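Local coordinates for Lactamase_B domain-containing protein (Bacillus lehensis G1, PDB 7EV5) that probably acts as a zinc-dependent hydrolase, a dual-activity enzyme structurally resembling B3 metallo-beta-lactamases and glyoxalase II, at residues Phe27-Asp32 with Ile50-Ala55. Numbering follows the deposited sequence.
Sequences FDPGGD and ILLTHA. With ZN (zinc ion), chain B.
The carboxylate of Asp28 grips Thr53 with both oxygens, and this pair forms the polar centre of the contact. Asp28 OD1 takes the backbone N-H of Thr53 at 2.8 Å, nearly straight at 163°, while Asp28 OD2 accepts the hydroxyl OG1 of Thr53 at 2.6 Å. Each oxygen uses its syn lone pair, and the two bonds together fix the rotation of the carboxylate. Thr53 keeps OG1 between its backbone N and carbonyl carbon (chi1 65°), where the same oxygen can also accept ND1 of His54 at 2.9 Å. That bond lies almost in the plane of the imidazole; it helps fix the ring's rotation and leaves His54 NE2 to bind zinc at 2.1 Å. Thr53 is the second-shell residue behind His54, with Asp28 one step further back; Asp28 OD2 is also hydrogen-bonded to ND1 of His59, a ligand of the other zinc, so there Asp28 is itself second-shell. Just upstream the ends of strands 23-27 and 46-51 run parallel, with Phe27 bridged to Leu51: Asp28 N donates a longer bond, 3.3 Å, to Leu51 O, and the Phe27 ring lies alongside Leu51, Phe27 CE1 reaching Leu51 CD1 at 3.6 Å. Further along, Pro29 CD rests on Ile50 CG2 at 3.7 Å, with Val63 of helix 63-70 packing beside the proline. All of this is buried. Beyond Pro29 the fit ends: Gly30 and Gly31, partly exposed, lead to a solvent-facing Asp32 at the N-cap of helix 33-42. This chain of hydrogen bonds from Asp28 through Thr53 to His54, leading into the HxHxDH zinc motif, is characteristic of the metallo-beta-lactamase active site.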
loop_
_atom_site.group_PDB
_atom_site.type_symbol
_atom_site.label_atom_id
_atom_site.label_comp_id
_atom_site.label_asym_id
_atom_site.label_seq_id
_atom_site.Cartn_x
_atom_site.Cartn_y
_atom_site.Cartn_z
ATOM N N PHE A 27 4.210 -1.780 5.009
ATOM C CA PHE A 27 3.166 -1.298 4.107
ATOM C C PHE A 27 1.969 -2.226 4.176
ATOM O O PHE A 27 2.127 -3.447 4.109
ATOM C CB PHE A 27 3.662 -1.278 2.660
ATOM C CG PHE A 27 4.802 -0.344 2.433
ATOM C CD1 PHE A 27 4.585 0.950 2.002
ATOM C CD2 PHE A 27 6.098 -0.752 2.682
ATOM C CE1 PHE A 27 5.646 1.813 1.806
ATOM C CE2 PHE A 27 7.164 0.110 2.501
ATOM C CZ PHE A 27 6.936 1.389 2.055
ATOM N N ASP A 28 0.781 -1.643 4.294
ATOM C CA ASP A 28 -0.478 -2.354 4.107
ATOM C C ASP A 28 -0.607 -3.671 4.877
ATOM O O ASP A 28 -0.781 -4.734 4.269
ATOM C CB ASP A 28 -0.744 -2.592 2.623
ATOM C CG ASP A 28 -0.955 -1.314 1.838
ATOM O OD1 ASP A 28 -0.845 -0.209 2.405
ATOM O OD2 ASP A 28 -1.231 -1.411 0.619
ATOM N N PRO A 29 -0.522 -3.640 6.210
ATOM C CA PRO A 29 -0.766 -4.852 7.006
ATOM C C PRO A 29 -2.252 -5.182 7.069
ATOM O O PRO A 29 -2.987 -4.622 7.888
ATOM C CB PRO A 29 -0.197 -4.472 8.377
ATOM C CG PRO A 29 -0.418 -2.998 8.486
ATOM C CD PRO A 29 -0.350 -2.449 7.061
ATOM N N GLY A 30 -2.693 -6.083 6.191
ATOM C CA GLY A 30 -4.104 -6.199 5.880
ATOM C C GLY A 30 -4.892 -7.237 6.652
ATOM O O GLY A 30 -6.116 -7.144 6.733
ATOM N N GLY A 31 -4.200 -8.226 7.206
ATOM C CA GLY A 31 -4.850 -9.321 7.904
ATOM C C GLY A 31 -3.787 -10.156 8.574
ATOM O O GLY A 31 -2.601 -9.821 8.543
ATOM N N ASP A 32 -4.234 -11.247 9.198
ATOM C CA ASP A 32 -3.343 -12.224 9.833
ATOM C C ASP A 32 -2.221 -11.527 10.605
ATOM O O ASP A 32 -1.030 -11.775 10.396
ATOM C CB ASP A 32 -2.806 -13.208 8.798
ATOM C CG ASP A 32 -2.297 -14.492 9.407
ATOM O OD1 ASP A 32 -2.264 -14.614 10.652
ATOM O OD2 ASP A 32 -1.925 -15.386 8.625
ATOM N N ILE A 50 3.920 2.443 9.855
ATOM C CA ILE A 50 3.015 1.787 8.915
ATOM C C ILE A 50 2.643 2.822 7.864
ATOM O O ILE A 50 2.109 3.890 8.202
ATOM C CB ILE A 50 1.749 1.279 9.614
ATOM C CG1 ILE A 50 2.109 0.206 10.640
ATOM C CG2 ILE A 50 0.740 0.758 8.587
ATOM C CD1 ILE A 50 1.008 -0.050 11.634
ATOM N N LEU A 51 2.919 2.516 6.599
ATOM C CA LEU A 51 2.542 3.366 5.477
ATOM C C LEU A 51 1.424 2.663 4.721
ATOM O O LEU A 51 1.584 1.516 4.294
ATOM C CB LEU A 51 3.735 3.606 4.552
ATOM C CG LEU A 51 4.975 4.299 5.131
ATOM C CD1 LEU A 51 5.940 4.676 4.021
ATOM C CD2 LEU A 51 4.613 5.508 5.988
ATOM N N LEU A 52 0.292 3.333 4.576
ATOM C CA LEU A 52 -0.844 2.743 3.888
ATOM C C LEU A 52 -0.946 3.316 2.486
ATOM O O LEU A 52 -0.999 4.541 2.304
ATOM C CB LEU A 52 -2.137 3.025 4.649
ATOM C CG LEU A 52 -2.238 2.391 6.034
ATOM C CD1 LEU A 52 -3.548 2.796 6.667
ATOM C CD2 LEU A 52 -2.098 0.859 5.971
ATOM N N THR A 53 -0.991 2.434 1.491
ATOM C CA THR A 53 -1.274 2.910 0.142
ATOM C C THR A 53 -2.697 3.431 0.046
ATOM O O THR A 53 -2.967 4.390 -0.689
ATOM C CB THR A 53 -1.039 1.808 -0.900
ATOM O OG1 THR A 53 -1.978 0.735 -0.714
ATOM C CG2 THR A 53 0.382 1.283 -0.828
ATOM N N HIS A 54 -3.617 2.798 0.768
ATOM C CA HIS A 54 -5.020 3.184 0.827
ATOM C C HIS A 54 -5.666 2.413 1.969
ATOM O O HIS A 54 -5.038 1.542 2.584
ATOM C CB HIS A 54 -5.758 3.029 -0.521
ATOM C CG HIS A 54 -5.930 1.615 -1.022
ATOM N ND1 HIS A 54 -4.880 0.747 -1.235
ATOM C CD2 HIS A 54 -7.042 0.963 -1.439
ATOM C CE1 HIS A 54 -5.342 -0.384 -1.743
ATOM N NE2 HIS A 54 -6.654 -0.286 -1.860
ATOM N N ALA A 55 -6.933 2.732 2.240
ATOM C CA ALA A 55 -7.591 2.259 3.450
ATOM C C ALA A 55 -8.714 1.271 3.181
ATOM O O ALA A 55 -9.592 1.092 4.033
ATOM C CB ALA A 55 -8.073 3.421 4.317
HETATM ZN ZN ZN B . -8.081 -1.518 -2.704
HETATM O O HOH W 1 -8.205 -3.357 -2.109
#